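Local coordinates for protein ribosomal RNA small subunit methyltransferase E (Thermotoga maritima, PDB 1Z85) that probably methylates the N3 position of uridine 1498 in 16S ribosomal RNA of the assembled 30S subunit, using S-adenosyl-L-methionine as methyl donor, at residues 111-117 and 148-154; 163-167 and 192-197; 171-175 and 222-227. All coordinates share one frame. Residue numbers count along the deposited sequence, not the author numbering.

Contact 1 of 3, residues 111-117 and 148-154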
loop_
_atom_site.group_PDB
_atom_site.type_symbol
_atom_site.label_atom_id
_atom_site.label_comp_id
_atom_site.label_asym_id
_atom_site.label_seq_id
_atom_site.Cartn_x
_atom_site.Cartn_y
_atom_site.Cartn_z
ATOM N N VAL B 111 -9.831 6.289 -9.555
ATOM C CA VAL B 111 -10.401 5.531 -10.665
ATOM C C VAL B 111 -11.877 5.899 -10.868
ATOM O O VAL B 111 -12.627 6.051 -9.896
ATOM C CB VAL B 111 -10.222 4.002 -10.428
ATOM C CG1 VAL B 111 -11.008 3.172 -11.391
ATOM C CG2 VAL B 111 -8.738 3.629 -10.434
ATOM N N ASP B 112 -12.260 6.073 -12.137
ATOM C CA ASP B 112 -13.639 6.453 -12.544
ATOM C C ASP B 112 -14.586 5.280 -12.806
ATOM O O ASP B 112 -15.763 5.379 -12.520
ATOM C CB ASP B 112 -13.590 7.348 -13.802
ATOM C CG ASP B 112 -12.825 8.627 -13.559
ATOM O OD1 ASP B 112 -13.194 9.407 -12.658
ATOM O OD2 ASP B 112 -11.813 8.837 -14.227
ATOM N N GLU B 113 -14.053 4.167 -13.332
ATOM C CA GLU B 113 -14.838 2.950 -13.609
ATOM C C GLU B 113 -14.125 1.661 -13.212
ATOM O O GLU B 113 -12.977 1.463 -13.572
ATOM C CB GLU B 113 -15.189 2.836 -15.096
ATOM C CG GLU B 113 -15.848 4.068 -15.642
ATOM C CD GLU B 113 -17.168 3.799 -16.409
ATOM O OE1 GLU B 113 -17.756 2.651 -16.336
ATOM O OE2 GLU B 113 -17.619 4.796 -17.049
ATOM N N ILE B 114 -14.829 0.802 -12.471
ATOM C CA ILE B 114 -14.354 -0.538 -12.125
ATOM C C ILE B 114 -15.131 -1.580 -12.983
ATOM O O ILE B 114 -16.363 -1.512 -13.125
ATOM C CB ILE B 114 -14.593 -0.802 -10.653
ATOM C CG1 ILE B 114 -14.018 0.361 -9.834
ATOM C CG2 ILE B 114 -14.011 -2.160 -10.242
ATOM C CD1 ILE B 114 -14.236 0.233 -8.355
ATOM N N PHE B 115 -14.382 -2.521 -13.555
ATOM C CA PHE B 115 -14.924 -3.615 -14.365
ATOM C C PHE B 115 -14.499 -4.920 -13.724
ATOM O O PHE B 115 -13.303 -5.192 -13.541
ATOM C CB PHE B 115 -14.443 -3.560 -15.813
ATOM C CG PHE B 115 -14.957 -2.381 -16.574
ATOM C CD1 PHE B 115 -16.153 -2.449 -17.254
ATOM C CD2 PHE B 115 -14.242 -1.174 -16.599
ATOM C CE1 PHE B 115 -16.626 -1.351 -17.960
ATOM C CE2 PHE B 115 -14.720 -0.065 -17.256
ATOM C CZ PHE B 115 -15.903 -0.139 -17.964
ATOM N N PHE B 116 -15.484 -5.740 -13.389
ATOM C CA PHE B 116 -15.230 -7.039 -12.765
ATOM C C PHE B 116 -15.182 -8.158 -13.781
ATOM O O PHE B 116 -16.190 -8.485 -14.408
ATOM C CB PHE B 116 -16.300 -7.299 -11.696
ATOM C CG PHE B 116 -16.186 -6.385 -10.540
ATOM C CD1 PHE B 116 -15.065 -6.425 -9.750
ATOM C CD2 PHE B 116 -17.171 -5.479 -10.250
ATOM C CE1 PHE B 116 -14.958 -5.589 -8.687
ATOM C CE2 PHE B 116 -17.055 -4.627 -9.164
ATOM C CZ PHE B 116 -15.986 -4.682 -8.404
ATOM N N HIS B 117 -14.019 -8.792 -13.891
ATOM C CA HIS B 117 -13.837 -9.913 -14.790
ATOM C C HIS B 117 -13.392 -11.211 -14.064
ATOM O O HIS B 117 -12.548 -11.222 -13.197
ATOM C CB HIS B 117 -12.838 -9.501 -15.909
ATOM C CG HIS B 117 -12.718 -10.502 -17.025
ATOM N ND1 HIS B 117 -11.600 -11.297 -17.188
ATOM C CD2 HIS B 117 -13.571 -10.844 -18.020
ATOM C CE1 HIS B 117 -11.783 -12.105 -18.224
ATOM N NE2 HIS B 117 -12.950 -11.817 -18.778
ATOM N N PRO B 148 -16.973 5.927 -8.217
ATOM C CA PRO B 148 -16.775 5.143 -9.424
ATOM C C PRO B 148 -17.990 4.264 -9.724
ATOM O O PRO B 148 -18.679 3.810 -8.807
ATOM C CB PRO B 148 -15.558 4.255 -9.103
ATOM C CG PRO B 148 -15.516 4.186 -7.625
ATOM C CD PRO B 148 -16.026 5.526 -7.171
ATOM N N LYS B 149 -18.229 4.043 -11.014
ATOM C CA LYS B 149 -19.226 3.120 -11.468
ATOM C C LYS B 149 -18.629 1.723 -11.387
ATOM O O LYS B 149 -17.423 1.594 -11.411
ATOM C CB LYS B 149 -19.618 3.404 -12.928
ATOM C CG LYS B 149 -19.884 4.848 -13.311
ATOM C CD LYS B 149 -20.932 5.551 -12.463
ATOM C CE LYS B 149 -21.259 6.959 -13.044
ATOM N NZ LYS B 149 -21.987 7.876 -12.095
ATOM N N VAL B 150 -19.484 0.695 -11.261
ATOM C CA VAL B 150 -19.076 -0.720 -11.284
ATOM C C VAL B 150 -19.890 -1.454 -12.354
ATOM O O VAL B 150 -21.048 -1.163 -12.544
ATOM C CB VAL B 150 -19.225 -1.425 -9.902
ATOM C CG1 VAL B 150 -18.298 -0.745 -8.832
ATOM C CG2 VAL B 150 -20.664 -1.448 -9.453
ATOM N N SER B 151 -19.221 -2.335 -13.105
ATOM C CA SER B 151 -19.818 -3.102 -14.170
ATOM C C SER B 151 -19.170 -4.492 -14.198
ATOM O O SER B 151 -18.086 -4.718 -13.586
ATOM C CB SER B 151 -19.540 -2.423 -15.506
ATOM O OG SER B 151 -20.025 -1.087 -15.507
ATOM N N PHE B 152 -19.850 -5.423 -14.854
ATOM C CA PHE B 152 -19.252 -6.692 -15.221
ATOM C C PHE B 152 -18.593 -6.507 -16.583
ATOM O O PHE B 152 -18.972 -5.628 -17.349
ATOM C CB PHE B 152 -20.275 -7.811 -15.311
ATOM C CG PHE B 152 -20.969 -8.137 -14.013
ATOM C CD1 PHE B 152 -20.283 -8.774 -12.998
ATOM C CD2 PHE B 152 -22.346 -7.859 -13.842
ATOM C CE1 PHE B 152 -20.914 -9.103 -11.826
ATOM C CE2 PHE B 152 -22.990 -8.194 -12.648
ATOM C CZ PHE B 152 -22.252 -8.808 -11.630
ATOM N N LEU B 153 -17.590 -7.316 -16.884
ATOM C CA LEU B 153 -16.921 -7.262 -18.191
ATOM C C LEU B 153 -16.846 -8.685 -18.717
ATOM O O LEU B 153 -16.271 -9.563 -18.044
ATOM C CB LEU B 153 -15.489 -6.700 -18.008
ATOM C CG LEU B 153 -14.670 -6.644 -19.320
ATOM C CD1 LEU B 153 -15.272 -5.628 -20.260
ATOM C CD2 LEU B 153 -13.210 -6.385 -19.103
ATOM N N GLU B 154 -17.433 -8.957 -19.877
ATOM C CA GLU B 154 -17.420 -10.338 -20.356
ATOM C C GLU B 154 -16.080 -10.750 -21.014
ATOM O O GLU B 154 -15.607 -11.882 -20.832
ATOM C CB GLU B 154 -18.578 -10.613 -21.339
ATOM C CG GLU B 154 -18.745 -12.118 -21.649
ATOM C CD GLU B 154 -19.238 -13.021 -20.474
ATOM O OE1 GLU B 154 -19.517 -12.561 -19.314
ATOM O OE2 GLU B 154 -19.381 -14.240 -20.747
HETATM O O HOH W 1 -20.936 2.042 -16.030
#
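Leu153, Phe116 and Ser151 bury the most surface here, 80, 78 and 68 Å² of the 692 Å² covered between the two segments. Ser151 sits between two backbone hydrogen bonds: its N donates to Ile114 O (3.0 Å), and its O accepts from Phe116 N (2.8 Å, N-H...O angle 167°). Phe116 O then accepts from Leu153 N at 3.1 Å. With Lys149 N to Asp112 O (3.2 Å) and Ile114 N to Lys149 O (2.9 Å), this gives a parallel ladder; the axes of segments 113-117 and 149-152 cross at -23°, with paired CA atoms, from Glu113-Lys149 to Phe116-Phe152, at 4.7-4.9 Å. The strands are joined through helix 128-142 as a beta-alpha-beta unit of the SPOUT domain, with 149-152 outermost in the chain's parallel sheet. On the face of Ile114 and Val150, Phe116 CE2 reaches Val150 CB at 3.9 Å, and Leu128 and Ala131 of the connecting helix touch the Phe116 side chain. On the opposite face, Phe115 CD1 meets Ser151 CB at 3.8 Å.

Contact 2 of 3, residues 163-167 and 192-197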
loop_
_atom_site.group_PDB
_atom_site.type_symbol
_atom_site.label_atom_id
_atom_site.label_comp_id
_atom_site.label_asym_id
_atom_site.label_seq_id
_atom_site.Cartn_x
_atom_site.Cartn_y
_atom_site.Cartn_z
ATOM N N ILE B 163 -3.009 -0.914 -20.172
ATOM C CA ILE B 163 -1.821 -1.325 -19.437
ATOM C C ILE B 163 -2.196 -2.562 -18.610
ATOM O O ILE B 163 -3.177 -2.521 -17.858
ATOM C CB ILE B 163 -1.386 -0.245 -18.414
ATOM C CG1 ILE B 163 -1.286 1.132 -19.044
ATOM C CG2 ILE B 163 -0.029 -0.615 -17.757
ATOM C CD1 ILE B 163 -0.114 1.283 -19.896
ATOM N N THR B 164 -1.419 -3.633 -18.721
ATOM C CA THR B 164 -1.692 -4.858 -17.958
ATOM C C THR B 164 -0.661 -5.018 -16.840
ATOM O O THR B 164 0.531 -5.025 -17.098
ATOM C CB THR B 164 -1.678 -6.090 -18.870
ATOM O OG1 THR B 164 -2.693 -5.950 -19.856
ATOM C CG2 THR B 164 -1.953 -7.375 -18.075
ATOM N N LEU B 165 -1.147 -5.093 -15.607
ATOM C CA LEU B 165 -0.352 -5.496 -14.461
ATOM C C LEU B 165 -0.325 -7.042 -14.294
ATOM O O LEU B 165 -1.239 -7.642 -13.709
ATOM C CB LEU B 165 -0.908 -4.858 -13.174
ATOM C CG LEU B 165 -0.301 -5.320 -11.832
ATOM C CD1 LEU B 165 1.253 -5.256 -11.838
ATOM C CD2 LEU B 165 -0.910 -4.482 -10.694
ATOM N N ASP B 166 0.736 -7.650 -14.795
ATOM C CA ASP B 166 1.039 -9.057 -14.588
ATOM C C ASP B 166 1.704 -9.174 -13.212
ATOM O O ASP B 166 2.814 -8.666 -12.982
ATOM C CB ASP B 166 2.005 -9.542 -15.688
ATOM C CG ASP B 166 2.289 -11.044 -15.624
ATOM O OD1 ASP B 166 1.643 -11.772 -14.837
ATOM O OD2 ASP B 166 3.178 -11.502 -16.365
ATOM N N LEU B 167 1.016 -9.821 -12.288
ATOM C CA LEU B 167 1.480 -9.864 -10.906
ATOM C C LEU B 167 2.679 -10.786 -10.739
ATOM O O LEU B 167 3.469 -10.588 -9.827
ATOM C CB LEU B 167 0.338 -10.297 -9.976
ATOM C CG LEU B 167 -0.857 -9.328 -9.880
ATOM C CD1 LEU B 167 -2.035 -10.026 -9.232
ATOM C CD2 LEU B 167 -0.472 -8.044 -9.122
ATOM N N PHE B 192 -2.441 -15.293 -15.563
ATOM C CA PHE B 192 -3.109 -15.382 -16.864
ATOM C C PHE B 192 -2.922 -16.808 -17.439
ATOM O O PHE B 192 -1.874 -17.421 -17.301
ATOM C CB PHE B 192 -2.558 -14.346 -17.864
ATOM C CG PHE B 192 -2.701 -12.903 -17.418
ATOM C CD1 PHE B 192 -3.946 -12.334 -17.257
ATOM C CD2 PHE B 192 -1.581 -12.110 -17.214
ATOM C CE1 PHE B 192 -4.086 -10.994 -16.851
ATOM C CE2 PHE B 192 -1.714 -10.786 -16.849
ATOM C CZ PHE B 192 -2.969 -10.234 -16.636
ATOM N N SER B 193 -3.960 -17.349 -18.049
ATOM C CA SER B 193 -3.813 -18.536 -18.869
ATOM C C SER B 193 -3.048 -18.068 -20.089
ATOM O O SER B 193 -2.762 -16.872 -20.221
ATOM C CB SER B 193 -5.182 -19.099 -19.253
ATOM O OG SER B 193 -5.875 -18.204 -20.099
ATOM N N GLU B 194 -2.690 -18.999 -20.959
ATOM C CA GLU B 194 -1.930 -18.682 -22.155
ATOM C C GLU B 194 -2.794 -17.982 -23.210
ATOM O O GLU B 194 -2.302 -17.161 -23.979
ATOM C CB GLU B 194 -1.298 -19.954 -22.749
ATOM C CG GLU B 194 -0.042 -20.447 -22.006
ATOM N N LYS B 195 -4.067 -18.335 -23.263
ATOM C CA LYS B 195 -5.016 -17.649 -24.113
ATOM C C LYS B 195 -5.129 -16.189 -23.684
ATOM O O LYS B 195 -5.054 -15.300 -24.515
ATOM C CB LYS B 195 -6.378 -18.310 -23.997
ATOM C CG LYS B 195 -7.038 -18.636 -25.321
ATOM C CD LYS B 195 -8.336 -19.449 -25.105
ATOM C CE LYS B 195 -8.217 -20.923 -25.543
ATOM N NZ LYS B 195 -9.570 -21.467 -25.917
ATOM N N GLU B 196 -5.314 -15.947 -22.382
ATOM C CA GLU B 196 -5.424 -14.581 -21.866
ATOM C C GLU B 196 -4.161 -13.780 -22.174
ATOM O O GLU B 196 -4.215 -12.608 -22.528
ATOM C CB GLU B 196 -5.707 -14.586 -20.346
ATOM C CG GLU B 196 -7.098 -15.161 -19.979
ATOM C CD GLU B 196 -7.324 -15.413 -18.509
ATOM O OE1 GLU B 196 -6.353 -15.763 -17.807
ATOM O OE2 GLU B 196 -8.504 -15.283 -18.074
ATOM N N ARG B 197 -3.015 -14.415 -22.015
ATOM C CA ARG B 197 -1.746 -13.730 -22.178
ATOM C C ARG B 197 -1.545 -13.333 -23.630
ATOM O O ARG B 197 -1.137 -12.227 -23.906
ATOM C CB ARG B 197 -0.625 -14.633 -21.718
ATOM C CG ARG B 197 0.623 -13.891 -21.329
ATOM C CD ARG B 197 1.683 -14.865 -20.748
ATOM N NE ARG B 197 1.475 -15.042 -19.316
ATOM C CZ ARG B 197 1.763 -14.110 -18.422
ATOM N NH1 ARG B 197 2.260 -12.941 -18.819
ATOM N NH2 ARG B 197 1.533 -14.329 -17.133
HETATM O O HOH W 2 0.124 -13.758 -14.530
#
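A salt bridge and a phenylalanine ring join the C-terminal end of strand 161-165 to the start of helix 194-201, within the alpha/beta knot (SPOUT) methyltransferase domain. The interface is small, 176 Å² summed over both sides, and Asp166 and Phe192 supply most of it with 54 and 62 Å². Along 163-167, the first residue to touch is Thr164. Its CA-to-CB bond points toward the other segment, and CG2 comes within 3.4 Å of Phe192 CZ, while its hydroxyl is hydrogen-bonded to that of Thr204. The CA-to-CB bond of Leu165 points away, its side chain stays at least 6.7 Å from 192-197, and the nearest approach is Leu165 O at 4.3 Å from Phe192 CZ. At Asp166 the chain has left the strand. Here the CA lies 4.0 Å from Phe192 CE2, and the carboxylate extends to the guanidinium of Arg197 in the first turn of the helix. Arg197 NH1 donates to Asp166 OD2 at 3.0 Å with an angle of 156°; Arg197 NH2 adds weak bonds of 3.4 Å to both Asp166 OD1 and Asp166 OD2. OD2 lies near the guanidinium plane, as expected for an edge-on ion pair. The helix start that carries Arg197 is closed by a capping box: Glu196 N donates to Ser193 OG (3.3 Å), and Ser193 N to Glu196 OE1 (2.9 Å). Across the gap between the segments, one water donates to Asp166 OD1 at 2.5 Å and accepts from Phe192 N at 3.2 Å.

Contact 3 of 3, residues 171-175 and 222-227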
loop_
_atom_site.group_PDB
_atom_site.type_symbol
_atom_site.label_atom_id
_atom_site.label_comp_id
_atom_site.label_asym_id
_atom_site.label_seq_id
_atom_site.Cartn_x
_atom_site.Cartn_y
_atom_site.Cartn_z
ATOM N N GLN B 171 7.420 -5.476 -15.177
ATOM C CA GLN B 171 8.011 -5.012 -16.429
ATOM C C GLN B 171 8.133 -3.527 -16.186
ATOM O O GLN B 171 7.740 -3.044 -15.099
ATOM N N ASN B 172 8.637 -2.781 -17.164
ATOM C CA ASN B 172 8.845 -1.365 -16.903
ATOM C C ASN B 172 7.609 -0.462 -16.973
ATOM O O ASN B 172 7.149 -0.085 -18.049
ATOM C CB ASN B 172 9.951 -0.769 -17.738
ATOM C CG ASN B 172 10.545 0.467 -17.075
ATOM O OD1 ASN B 172 11.321 1.207 -17.685
ATOM N ND2 ASN B 172 10.165 0.699 -15.806
ATOM N N LEU B 173 7.127 -0.096 -15.788
ATOM C CA LEU B 173 5.994 0.797 -15.625
ATOM C C LEU B 173 6.339 2.195 -16.056
ATOM O O LEU B 173 5.555 2.852 -16.710
ATOM C CB LEU B 173 5.563 0.818 -14.155
ATOM C CG LEU B 173 4.358 1.678 -13.744
ATOM C CD1 LEU B 173 3.065 1.188 -14.375
ATOM C CD2 LEU B 173 4.243 1.707 -12.233
ATOM N N LEU B 174 7.510 2.660 -15.656
ATOM C CA LEU B 174 7.900 4.033 -15.899
ATOM C C LEU B 174 8.232 4.327 -17.357
ATOM O O LEU B 174 8.360 5.498 -17.726
ATOM C CB LEU B 174 9.099 4.400 -15.037
ATOM C CG LEU B 174 8.940 4.315 -13.525
ATOM C CD1 LEU B 174 10.181 4.894 -12.881
ATOM C CD2 LEU B 174 7.717 5.025 -13.054
ATOM N N ASP B 175 8.433 3.286 -18.163
ATOM C CA ASP B 175 8.644 3.467 -19.606
ATOM C C ASP B 175 7.300 3.582 -20.345
ATOM O O ASP B 175 7.250 4.165 -21.413
ATOM C CB ASP B 175 9.480 2.320 -20.204
ATOM N N LEU B 222 1.153 0.762 -6.128
ATOM C CA LEU B 222 2.193 1.447 -6.858
ATOM C C LEU B 222 1.824 1.616 -8.337
ATOM O O LEU B 222 2.022 2.677 -8.944
ATOM C CB LEU B 222 3.490 0.684 -6.694
ATOM C CG LEU B 222 4.734 1.438 -7.057
ATOM C CD1 LEU B 222 4.874 2.677 -6.174
ATOM C CD2 LEU B 222 5.889 0.454 -6.917
ATOM N N THR B 223 1.266 0.580 -8.920
ATOM C CA THR B 223 0.926 0.612 -10.355
ATOM C C THR B 223 -0.213 1.550 -10.665
ATOM O O THR B 223 -0.080 2.443 -11.485
ATOM C CB THR B 223 0.606 -0.802 -10.845
ATOM O OG1 THR B 223 1.768 -1.614 -10.675
ATOM C CG2 THR B 223 0.207 -0.788 -12.299
ATOM N N VAL B 224 -1.347 1.341 -10.020
ATOM C CA VAL B 224 -2.524 2.159 -10.278
ATOM C C VAL B 224 -2.294 3.558 -9.758
ATOM O O VAL B 224 -2.746 4.541 -10.331
ATOM C CB VAL B 224 -3.747 1.532 -9.584
ATOM C CG1 VAL B 224 -5.008 2.412 -9.736
ATOM C CG2 VAL B 224 -3.983 0.152 -10.110
ATOM N N GLY B 225 -1.595 3.659 -8.648
ATOM C CA GLY B 225 -1.300 4.956 -8.039
ATOM C C GLY B 225 -0.351 5.840 -8.804
ATOM O O GLY B 225 -0.547 7.062 -8.863
ATOM N N TYR B 226 0.679 5.243 -9.403
ATOM C CA TYR B 226 1.556 5.986 -10.293
ATOM C C TYR B 226 0.801 6.516 -11.510
ATOM O O TYR B 226 0.963 7.662 -11.918
ATOM C CB TYR B 226 2.689 5.100 -10.772
ATOM C CG TYR B 226 3.495 5.710 -11.912
ATOM C CD1 TYR B 226 4.352 6.811 -11.704
ATOM C CD2 TYR B 226 3.388 5.209 -13.191
ATOM C CE1 TYR B 226 5.082 7.370 -12.760
ATOM C CE2 TYR B 226 4.123 5.741 -14.237
ATOM C CZ TYR B 226 4.954 6.810 -14.027
ATOM O OH TYR B 226 5.649 7.313 -15.109
ATOM N N ILE B 227 0.017 5.645 -12.127
ATOM C CA ILE B 227 -0.784 6.025 -13.257
ATOM C C ILE B 227 -1.774 7.161 -12.897
ATOM O O ILE B 227 -1.880 8.127 -13.598
ATOM C CB ILE B 227 -1.501 4.769 -13.851
ATOM C CG1 ILE B 227 -0.468 3.869 -14.569
ATOM C CG2 ILE B 227 -2.608 5.212 -14.829
ATOM C CD1 ILE B 227 -0.829 2.391 -14.732
HETATM O O HOH W 3 4.853 5.157 -17.641
#
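Apolar contacts dominate this 244 Å² interface, in which no direct hydrogen bond crosses between the segments. Leu173 points its CA-to-CB bond toward helix 216-230 and has 94 Å² covered, the largest share of any residue here. Its CG lies 3.7 Å from Tyr226 CD2, its CD2 is 4.0 Å from Thr223 CA, and its CD1 reaches Thr223 CG2 at 4.0 Å and Ile227 CD1 at 4.1 Å. Thr223, Tyr226 and Ile227, spaced i, i+3, i+4, fall on one side of the helix, which explains how a single leucine meets all three. The second kind of interaction is a CH-pi contact: Leu174 CD2 stands 3.7 Å from the centroid of the Tyr226 ring and 24° off its normal, hence over the face. Polar linkage is indirect, through a water that donates to Leu173 O at 2.6 Å and accepts a weak bond of 3.4 Å from Tyr226 OH. Leu173 and Leu174 also pack on Leu229 of the second subunit, and Tyr226 packs on Tyr226 of that subunit. Such use of the C-terminal helix in subunit pairing is characteristic of dimeric alpha/beta knot (SPOUT) methyltransferases.

How the contacts relate
All three contacts fall within the RNA methyltransferase domain. Contact 1 lies within its parallel sheet, and contact 2 reaches it through strand 161-165: their centres lie about 18 Å apart, and their nearest atoms remain about 5 Å apart without touching. Helix 216-230 provides the connection, because contact 3 touches both others. Val224 CG1 lies 4.0 Å from Val111 CG2 of contact 1, and Thr223 OG1 lies 3.9 Å from Leu165 CD1 of contact 2, although the centre of contact 3 is about 20 and 16 Å from those of contacts 1 and 2. Contacts 2 and 3 cross along the chain, their segments alternating, whereas contact 1 closes before either opens. Of the three, contact 3 alone meets the second subunit.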